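Local coordinates for protein aminopeptidase N (Francisella tularensis subsp. tularensis, PDB 5DLL) that is a zinc-dependent M1-family aminopeptidase that releases N-terminal amino acids, preferably alanine, from peptides, and is probably involved in degrading intracellular peptides, at residues T31-E36 and F153-I158; R43-L48 and Q105-I110. All coordinates share one frame; numbering follows the deposited sequence.

Contact 1 of 2, residues T31-E36 and F153-I158; sequences THLIFE and FTVKII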
ATOM      1  N   THR A  31      -4.805  20.185 -25.822  1.00 44.67           N
ATOM      2  CA  THR A  31      -3.617  20.847 -25.306  1.00 38.37           C
ATOM      3  C   THR A  31      -2.424  20.451 -26.174  1.00 40.01           C
ATOM      4  O   THR A  31      -2.072  19.274 -26.251  1.00 49.77           O
ATOM      5  CB  THR A  31      -3.365  20.422 -23.848  1.00 39.68           C
ATOM      6  OG1 THR A  31      -4.514  20.749 -23.051  1.00 40.97           O
ATOM      7  CG2 THR A  31      -2.128  21.112 -23.282  1.00 41.15           C
ATOM      8  N   HIS A  32      -1.828  21.428 -26.851  1.00 40.66           N
ATOM      9  CA  HIS A  32      -0.666  21.185 -27.703  1.00 46.78           C
ATOM     10  C   HIS A  32       0.549  21.871 -27.107  1.00 43.09           C
ATOM     11  O   HIS A  32       0.590  23.096 -27.029  1.00 46.17           O
ATOM     12  CB  HIS A  32      -0.909  21.703 -29.118  1.00 49.97           C
ATOM     13  CG  HIS A  32      -2.002  20.982 -29.840  1.00 58.03           C
ATOM     14  ND1 HIS A  32      -3.320  21.045 -29.442  1.00 58.04           N
ATOM     15  CD2 HIS A  32      -1.975  20.182 -30.931  1.00 57.84           C
ATOM     16  CE1 HIS A  32      -4.057  20.312 -30.256  1.00 58.15           C
ATOM     17  NE2 HIS A  32      -3.265  19.777 -31.168  1.00 59.46           N
ATOM     18  N   LEU A  33       1.530  21.075 -26.689  1.00 38.24           N
ATOM     19  CA  LEU A  33       2.737  21.590 -26.055  1.00 38.93           C
ATOM     20  C   LEU A  33       3.962  21.361 -26.931  1.00 37.00           C
ATOM     21  O   LEU A  33       4.024  20.392 -27.687  1.00 34.85           O
ATOM     22  CB  LEU A  33       2.957  20.919 -24.694  1.00 40.81           C
ATOM     23  CG  LEU A  33       1.743  20.799 -23.766  1.00 41.20           C
ATOM     24  CD1 LEU A  33       2.156  20.160 -22.448  1.00 41.64           C
ATOM     25  CD2 LEU A  33       1.084  22.150 -23.530  1.00 41.14           C
ATOM     26  N   ILE A  34       4.920  22.282 -26.829  1.00 37.07           N
ATOM     27  CA  ILE A  34       6.250  22.123 -27.416  1.00 38.08           C
ATOM     28  C   ILE A  34       7.273  22.403 -26.321  1.00 37.23           C
ATOM     29  O   ILE A  34       7.230  23.460 -25.683  1.00 37.29           O
ATOM     30  CB  ILE A  34       6.495  23.087 -28.601  1.00 42.04           C
ATOM     31  CG1 ILE A  34       5.446  22.874 -29.705  1.00 42.96           C
ATOM     32  CG2 ILE A  34       7.903  22.896 -29.162  1.00 43.00           C
ATOM     33  CD1 ILE A  34       5.346  24.010 -30.702  1.00 42.21           C
ATOM     34  N   PHE A  35       8.171  21.448 -26.098  1.00 38.63           N
ATOM     35  CA  PHE A  35       9.242  21.590 -25.114  1.00 45.15           C
ATOM     36  C   PHE A  35      10.590  21.719 -25.820  1.00 49.41           C
ATOM     37  O   PHE A  35      11.013  20.805 -26.539  1.00 40.46           O
ATOM     38  CB  PHE A  35       9.283  20.385 -24.173  1.00 43.46           C
ATOM     39  CG  PHE A  35       8.140  20.330 -23.195  1.00 43.71           C
ATOM     40  CD1 PHE A  35       6.896  19.838 -23.581  1.00 45.99           C
ATOM     41  CD2 PHE A  35       8.313  20.745 -21.880  1.00 42.70           C
ATOM     42  CE1 PHE A  35       5.846  19.775 -22.680  1.00 41.93           C
ATOM     43  CE2 PHE A  35       7.263  20.688 -20.974  1.00 41.60           C
ATOM     44  CZ  PHE A  35       6.029  20.201 -21.377  1.00 41.48           C
ATOM     45  N   GLU A  36      11.248  22.860 -25.615  1.00 46.67           N
ATOM     46  CA  GLU A  36      12.614  23.068 -26.074  1.00 50.43           C
ATOM     47  C   GLU A  36      13.535  22.928 -24.872  1.00 48.94           C
ATOM     48  O   GLU A  36      13.804  23.898 -24.166  1.00 40.54           O
ATOM     49  CB  GLU A  36      12.758  24.438 -26.720  1.00 54.42           C
ATOM     50  CG  GLU A  36      11.759  24.659 -27.838  1.00 55.57           C
ATOM     51  CD  GLU A  36      12.042  25.905 -28.638  1.00 56.42           C
ATOM     52  OE1 GLU A  36      11.109  26.715 -28.809  1.00 62.42           O
ATOM     53  OE2 GLU A  36      13.193  26.074 -29.093  1.00 64.08           O
ATOM     54  N   PHE A 153      -3.962  15.510 -25.385  1.00 44.07           N
ATOM     55  CA  PHE A 153      -2.603  16.066 -25.405  1.00 46.60           C
ATOM     56  C   PHE A 153      -1.793  15.659 -26.635  1.00 46.06           C
ATOM     57  O   PHE A 153      -1.605  14.470 -26.886  1.00 47.95           O
ATOM     58  CB  PHE A 153      -1.828  15.616 -24.159  1.00 45.54           C
ATOM     59  CG  PHE A 153      -2.103  16.442 -22.933  1.00 43.62           C
ATOM     60  CD1 PHE A 153      -3.266  16.257 -22.200  1.00 44.64           C
ATOM     61  CD2 PHE A 153      -1.185  17.386 -22.495  1.00 40.00           C
ATOM     62  CE1 PHE A 153      -3.516  17.002 -21.059  1.00 45.31           C
ATOM     63  CE2 PHE A 153      -1.429  18.134 -21.353  1.00 40.95           C
ATOM     64  CZ  PHE A 153      -2.595  17.943 -20.634  1.00 39.06           C
ATOM     65  N   THR A 154      -1.311  16.651 -27.384  1.00 43.76           N
ATOM     66  CA  THR A 154      -0.240  16.447 -28.361  1.00 42.23           C
ATOM     67  C   THR A 154       0.982  17.159 -27.819  1.00 37.90           C
ATOM     68  O   THR A 154       0.880  18.295 -27.367  1.00 33.22           O
ATOM     69  CB  THR A 154      -0.577  17.050 -29.736  1.00 46.12           C
ATOM     70  OG1 THR A 154      -1.884  16.625 -30.142  1.00 49.22           O
ATOM     71  CG2 THR A 154       0.462  16.628 -30.781  1.00 43.88           C
ATOM     72  N   VAL A 155       2.134  16.499 -27.867  1.00 36.80           N
ATOM     73  CA  VAL A 155       3.335  16.992 -27.193  1.00 35.60           C
ATOM     74  C   VAL A 155       4.576  16.793 -28.063  1.00 36.53           C
ATOM     75  O   VAL A 155       4.957  15.659 -28.327  1.00 41.04           O
ATOM     76  CB  VAL A 155       3.548  16.248 -25.844  1.00 34.44           C
ATOM     77  CG1 VAL A 155       4.847  16.683 -25.169  1.00 33.64           C
ATOM     78  CG2 VAL A 155       2.355  16.449 -24.912  1.00 31.58           C
ATOM     79  N   LYS A 156       5.203  17.885 -28.499  1.00 39.50           N
ATOM     80  CA  LYS A 156       6.508  17.810 -29.171  1.00 41.64           C
ATOM     81  C   LYS A 156       7.628  18.041 -28.158  1.00 41.77           C
ATOM     82  O   LYS A 156       7.462  18.818 -27.222  1.00 43.54           O
ATOM     83  CB  LYS A 156       6.614  18.833 -30.312  1.00 42.13           C
ATOM     84  CG  LYS A 156       7.856  18.648 -31.183  1.00 44.47           C
ATOM     85  CD  LYS A 156       8.051  19.777 -32.183  1.00 51.54           C
ATOM     86  CE  LYS A 156       6.935  19.848 -33.216  1.00 56.50           C
ATOM     87  NZ  LYS A 156       7.317  20.708 -34.371  1.00 56.87           N
ATOM     88  N   ILE A 157       8.762  17.366 -28.349  1.00 42.29           N
ATOM     89  CA  ILE A 157       9.939  17.540 -27.490  1.00 41.19           C
ATOM     90  C   ILE A 157      11.184  17.751 -28.347  1.00 42.54           C
ATOM     91  O   ILE A 157      11.518  16.898 -29.163  1.00 43.90           O
ATOM     92  CB  ILE A 157      10.179  16.311 -26.580  1.00 41.99           C
ATOM     93  CG1 ILE A 157       8.932  15.993 -25.748  1.00 43.27           C
ATOM     94  CG2 ILE A 157      11.375  16.545 -25.662  1.00 41.49           C
ATOM     95  CD1 ILE A 157       9.057  14.732 -24.917  1.00 44.81           C
ATOM     96  N   ILE A 158      11.874  18.875 -28.143  1.00 43.39           N
ATOM     97  CA  ILE A 158      13.126  19.173 -28.849  1.00 41.36           C
ATOM     98  C   ILE A 158      14.286  19.149 -27.856  1.00 40.55           C
ATOM     99  O   ILE A 158      14.175  19.708 -26.773  1.00 41.21           O
ATOM    100  CB  ILE A 158      13.057  20.548 -29.545  1.00 40.54           C
ATOM    101  CG1 ILE A 158      11.859  20.596 -30.503  1.00 40.94           C
ATOM    102  CG2 ILE A 158      14.347  20.829 -30.303  1.00 42.77           C
ATOM    103  CD1 ILE A 158      11.559  21.966 -31.068  1.00 40.05           C
TER
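Five backbone hydrogen bonds join Thr31-Glu36 to Phe153-Ile158, the donors coming alternately from one strand and the other. The straightest runs from Ile158 N to Phe35 O (2.7 Å), almost along the C=O axis; Lys156 N and Phe35 N instead reach Leu33 O and Lys156 O from above the carbonyl planes. On the buried side, Thr31 and Phe153 lie alongside each other and point the same way. Thr31 CB sits over one face of the Phe153 ring in a CH-pi contact, 4.0 Å from the ring centroid, while Thr31 CG2, anti to the backbone N, comes within 3.6 Å of Phe153 CE2. Leu33 CD1 meets the same ring at its edge. This is a parallel pair in the mixed sheet of the M1 N-terminal domain. Farther along, the Phe35 ring crosses Val155 obliquely, its CD1 4.1 Å from Val155 CG1. The other side of the sheet carries His32, its CD2 3.6 Å from Thr154 CB, and Ile34, whose CG2 touches Ile158 CD1. Outside the pair, Tyr143 OH hydrogen-bonds Thr31 OG1, Phe199 packs on Leu33 and Val155, and the Tyr49 ring meets that of His32 at a steep angle.

Contact 2 of 2, residues R43-L48 and Q105-I110; sequences RVTANL and QTVVEI. With NA (sodium ion), chain R.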
ATOM      1  N   ARG A  43      11.930  26.182 -22.787  1.00 47.72           N
ATOM      2  CA  ARG A  43      10.828  26.986 -23.321  1.00 49.38           C
ATOM      3  C   ARG A  43       9.603  26.122 -23.587  1.00 44.97           C
ATOM      4  O   ARG A  43       9.688  25.140 -24.320  1.00 50.62           O
ATOM      5  CB  ARG A  43      11.239  27.687 -24.617  1.00 57.87           C
ATOM      6  CG  ARG A  43      12.188  28.860 -24.428  1.00 71.87           C
ATOM      7  CD  ARG A  43      12.574  29.469 -25.770  1.00 82.70           C
ATOM      8  NE  ARG A  43      11.469  30.201 -26.395  1.00 82.96           N
ATOM      9  CZ  ARG A  43      11.432  30.587 -27.671  1.00 89.08           C
ATOM     10  NH1 ARG A  43      12.434  30.313 -28.504  1.00 90.17           N
ATOM     11  NH2 ARG A  43      10.375  31.251 -28.124  1.00 95.15           N
ATOM     12  N   VAL A  44       8.468  26.511 -23.006  1.00 41.01           N
ATOM     13  CA  VAL A  44       7.216  25.771 -23.138  1.00 38.85           C
ATOM     14  C   VAL A  44       6.125  26.612 -23.818  1.00 41.47           C
ATOM     15  O   VAL A  44       5.411  27.414 -23.172  1.00 44.01           O
ATOM     16  CB  VAL A  44       6.721  25.262 -21.766  1.00 39.91           C
ATOM     17  CG1 VAL A  44       5.526  24.334 -21.940  1.00 39.85           C
ATOM     18  CG2 VAL A  44       7.850  24.556 -21.023  1.00 39.27           C
ATOM     19  N   THR A  45       6.013  26.418 -25.132  1.00 40.66           N
ATOM     20  CA  THR A  45       4.896  26.939 -25.915  1.00 39.90           C
ATOM     21  C   THR A  45       3.708  26.012 -25.704  1.00 36.76           C
ATOM     22  O   THR A  45       3.879  24.797 -25.668  1.00 33.86           O
ATOM     23  CB  THR A  45       5.222  26.983 -27.423  1.00 43.33           C
ATOM     24  OG1 THR A  45       6.518  27.563 -27.626  1.00 44.22           O
ATOM     25  CG2 THR A  45       4.168  27.797 -28.181  1.00 43.77           C
ATOM     26  N   ALA A  46       2.513  26.579 -25.566  1.00 37.48           N
ATOM     27  CA  ALA A  46       1.309  25.784 -25.315  1.00 36.68           C
ATOM     28  C   ALA A  46       0.076  26.401 -25.959  1.00 40.67           C
ATOM     29  O   ALA A  46      -0.260  27.554 -25.686  1.00 37.22           O
ATOM     30  CB  ALA A  46       1.080  25.611 -23.821  1.00 33.19           C
ATOM     31  N   ASN A  47      -0.593  25.617 -26.804  1.00 44.71           N
ATOM     32  CA  ASN A  47      -1.839  26.029 -27.433  1.00 46.79           C
ATOM     33  C   ASN A  47      -3.008  25.340 -26.757  1.00 41.98           C
ATOM     34  O   ASN A  47      -3.201  24.138 -26.915  1.00 48.64           O
ATOM     35  CB  ASN A  47      -1.834  25.682 -28.918  1.00 53.91           C
ATOM     36  CG  ASN A  47      -1.081  26.691 -29.748  1.00 51.91           C
ATOM     37  OD1 ASN A  47      -1.649  27.312 -30.640  1.00 64.54           O
ATOM     38  ND2 ASN A  47       0.204  26.857 -29.465  1.00 55.71           N
ATOM     39  N   LEU A  48      -3.784  26.115 -26.009  1.00 41.46           N
ATOM     40  CA  LEU A  48      -4.920  25.602 -25.258  1.00 39.61           C
ATOM     41  C   LEU A  48      -6.188  25.930 -26.017  1.00 40.27           C
ATOM     42  O   LEU A  48      -6.490  27.105 -26.238  1.00 35.59           O
ATOM     43  CB  LEU A  48      -4.977  26.248 -23.866  1.00 39.98           C
ATOM     44  CG  LEU A  48      -4.099  25.638 -22.771  1.00 40.21           C
ATOM     45  CD1 LEU A  48      -2.721  25.257 -23.287  1.00 43.32           C
ATOM     46  CD2 LEU A  48      -3.988  26.593 -21.592  1.00 42.24           C
ATOM     47  N   GLN A 105      -2.505  30.815 -26.887  1.00 41.29           N
ATOM     48  CA  GLN A 105      -1.102  30.433 -26.956  1.00 42.31           C
ATOM     49  C   GLN A 105      -0.282  31.185 -25.920  1.00 42.13           C
ATOM     50  O   GLN A 105      -0.352  32.405 -25.854  1.00 39.07           O
ATOM     51  CB  GLN A 105      -0.532  30.722 -28.345  1.00 52.74           C
ATOM     52  CG  GLN A 105       0.932  30.319 -28.492  1.00 62.63           C
ATOM     53  CD  GLN A 105       1.503  30.645 -29.852  1.00 72.95           C
ATOM     54  OE1 GLN A 105       0.784  30.695 -30.848  1.00 88.41           O
ATOM     55  NE2 GLN A 105       2.810  30.873 -29.902  1.00 86.33           N
ATOM     56  N   THR A 106       0.505  30.450 -25.134  1.00 45.79           N
ATOM     57  CA  THR A 106       1.468  31.045 -24.205  1.00 43.43           C
ATOM     58  C   THR A 106       2.844  30.423 -24.411  1.00 42.69           C
ATOM     59  O   THR A 106       2.974  29.195 -24.404  1.00 49.15           O
ATOM     60  CB  THR A 106       1.089  30.813 -22.720  1.00 47.35           C
ATOM     61  OG1 THR A 106       1.319  29.436 -22.356  1.00 59.20           O
ATOM     62  CG2 THR A 106      -0.361  31.201 -22.450  1.00 45.88           C
ATOM     63  N   VAL A 107       3.862  31.266 -24.570  1.00 42.64           N
ATOM     64  CA  VAL A 107       5.253  30.822 -24.454  1.00 40.65           C
ATOM     65  C   VAL A 107       5.751  31.188 -23.064  1.00 38.87           C
ATOM     66  O   VAL A 107       5.518  32.299 -22.592  1.00 41.64           O
ATOM     67  CB  VAL A 107       6.173  31.456 -25.515  1.00 39.52           C
ATOM     68  CG1 VAL A 107       7.598  30.938 -25.357  1.00 37.23           C
ATOM     69  CG2 VAL A 107       5.648  31.166 -26.915  1.00 41.53           C
ATOM     70  N   VAL A 108       6.437  30.243 -22.425  1.00 42.01           N
ATOM     71  CA  VAL A 108       6.887  30.360 -21.035  1.00 41.09           C
ATOM     72  C   VAL A 108       8.303  29.787 -20.922  1.00 43.42           C
ATOM     73  O   VAL A 108       8.668  28.896 -21.685  1.00 46.42           O
ATOM     74  CB  VAL A 108       5.908  29.607 -20.094  1.00 40.42           C
ATOM     75  CG1 VAL A 108       6.573  29.128 -18.810  1.00 45.72           C
ATOM     76  CG2 VAL A 108       4.703  30.478 -19.770  1.00 39.92           C
ATOM     77  N   GLU A 109       9.092  30.301 -19.977  1.00 46.77           N
ATOM     78  CA  GLU A 109      10.439  29.784 -19.708  1.00 44.95           C
ATOM     79  C   GLU A 109      10.555  29.307 -18.260  1.00 40.39           C
ATOM     80  O   GLU A 109      10.014  29.931 -17.351  1.00 40.54           O
ATOM     81  CB  GLU A 109      11.483  30.863 -19.990  1.00 51.29           C
ATOM     82  CG  GLU A 109      12.928  30.406 -19.854  1.00 55.36           C
ATOM     83  CD  GLU A 109      13.900  31.560 -19.978  1.00 60.95           C
ATOM     84  OE1 GLU A 109      13.931  32.193 -21.055  1.00 61.72           O
ATOM     85  OE2 GLU A 109      14.627  31.837 -18.998  1.00 67.36           O
ATOM     86  N   ILE A 110      11.271  28.206 -18.053  1.00 39.54           N
ATOM     87  CA  ILE A 110      11.415  27.602 -16.726  1.00 40.63           C
ATOM     88  C   ILE A 110      12.808  27.012 -16.523  1.00 42.80           C
ATOM     89  O   ILE A 110      13.530  26.743 -17.482  1.00 42.54           O
ATOM     90  CB  ILE A 110      10.370  26.491 -16.489  1.00 40.56           C
ATOM     91  CG1 ILE A 110      10.461  25.419 -17.582  1.00 43.38           C
ATOM     92  CG2 ILE A 110       8.967  27.083 -16.441  1.00 40.57           C
ATOM     93  CD1 ILE A 110       9.524  24.247 -17.379  1.00 43.36           C
TER
HETATM   94 NA    NA R 917       3.372  28.110 -22.468  1.00 56.96          NA
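A sodium ion bridges strands Arg43-Leu48 and Gln105-Ile110. The ion is bound by Val44 O at 2.3 Å and doubly by Thr106, through Thr106 O at 2.2 Å and Thr106 OG1, with Thr141 OG1 as the fourth protein ligand. Thr106 OG1 occupies the crowded position between backbone N and carbonyl carbon (chi1 73°), so that one residue grips the metal with both oxygens. Val44 O and Thr106 O lie side by side because both coordinate the ion. Thr106 O also accepts Ala46 N from above its carbonyl plane, while Thr106 N returns a bond to Ala46 O at 3.0 Å. Val44 N donates to Val108 O at 2.7 Å, nearly straight and in the carbonyl plane, but the reverse bond from Val108 N is weak and bent. The strands are antiparallel neighbours in the mixed sheet of the M1 N-terminal domain. Around the ion, Ala46 CB and Val108 CG2 supply an apolar lining, and Val44 CG2 meets Ile110 CD1 at 4.0 Å. On the opposite face, Thr45 lies alongside Val107 and Gln105, its CG2 3.8 Å from Gln105 NE2. Asn47 ND2 reaches Gln105 CG at 3.7 Å, the two amide planes turned 32° apart. Arg43 bends at chi3 and brings the edge of its guanidinium to Val107 CG1.

In the fold
Contacts 1 and 2 belong to one mixed sheet of the N-terminal domain, their centres about 9 Å apart. Within it, 150-160, 26-36, 42-52 and 101-110 lie side by side, and the inner two of these four, consecutive in the chain, join the contacts. Backbone bonds between them, probably from Asn47 N to His32 O and from Ile34 N to Thr45 O, continue the sheet, and Leu33 packs on Ala46 and Phe35 on Val44 over the buried face. Both segments of contact 2 fall in sequence between the two of contact 1. The sodium ion of contact 2 sits on the buried face of this sheet, away from the zinc centre formed by His309, His313 and Glu332.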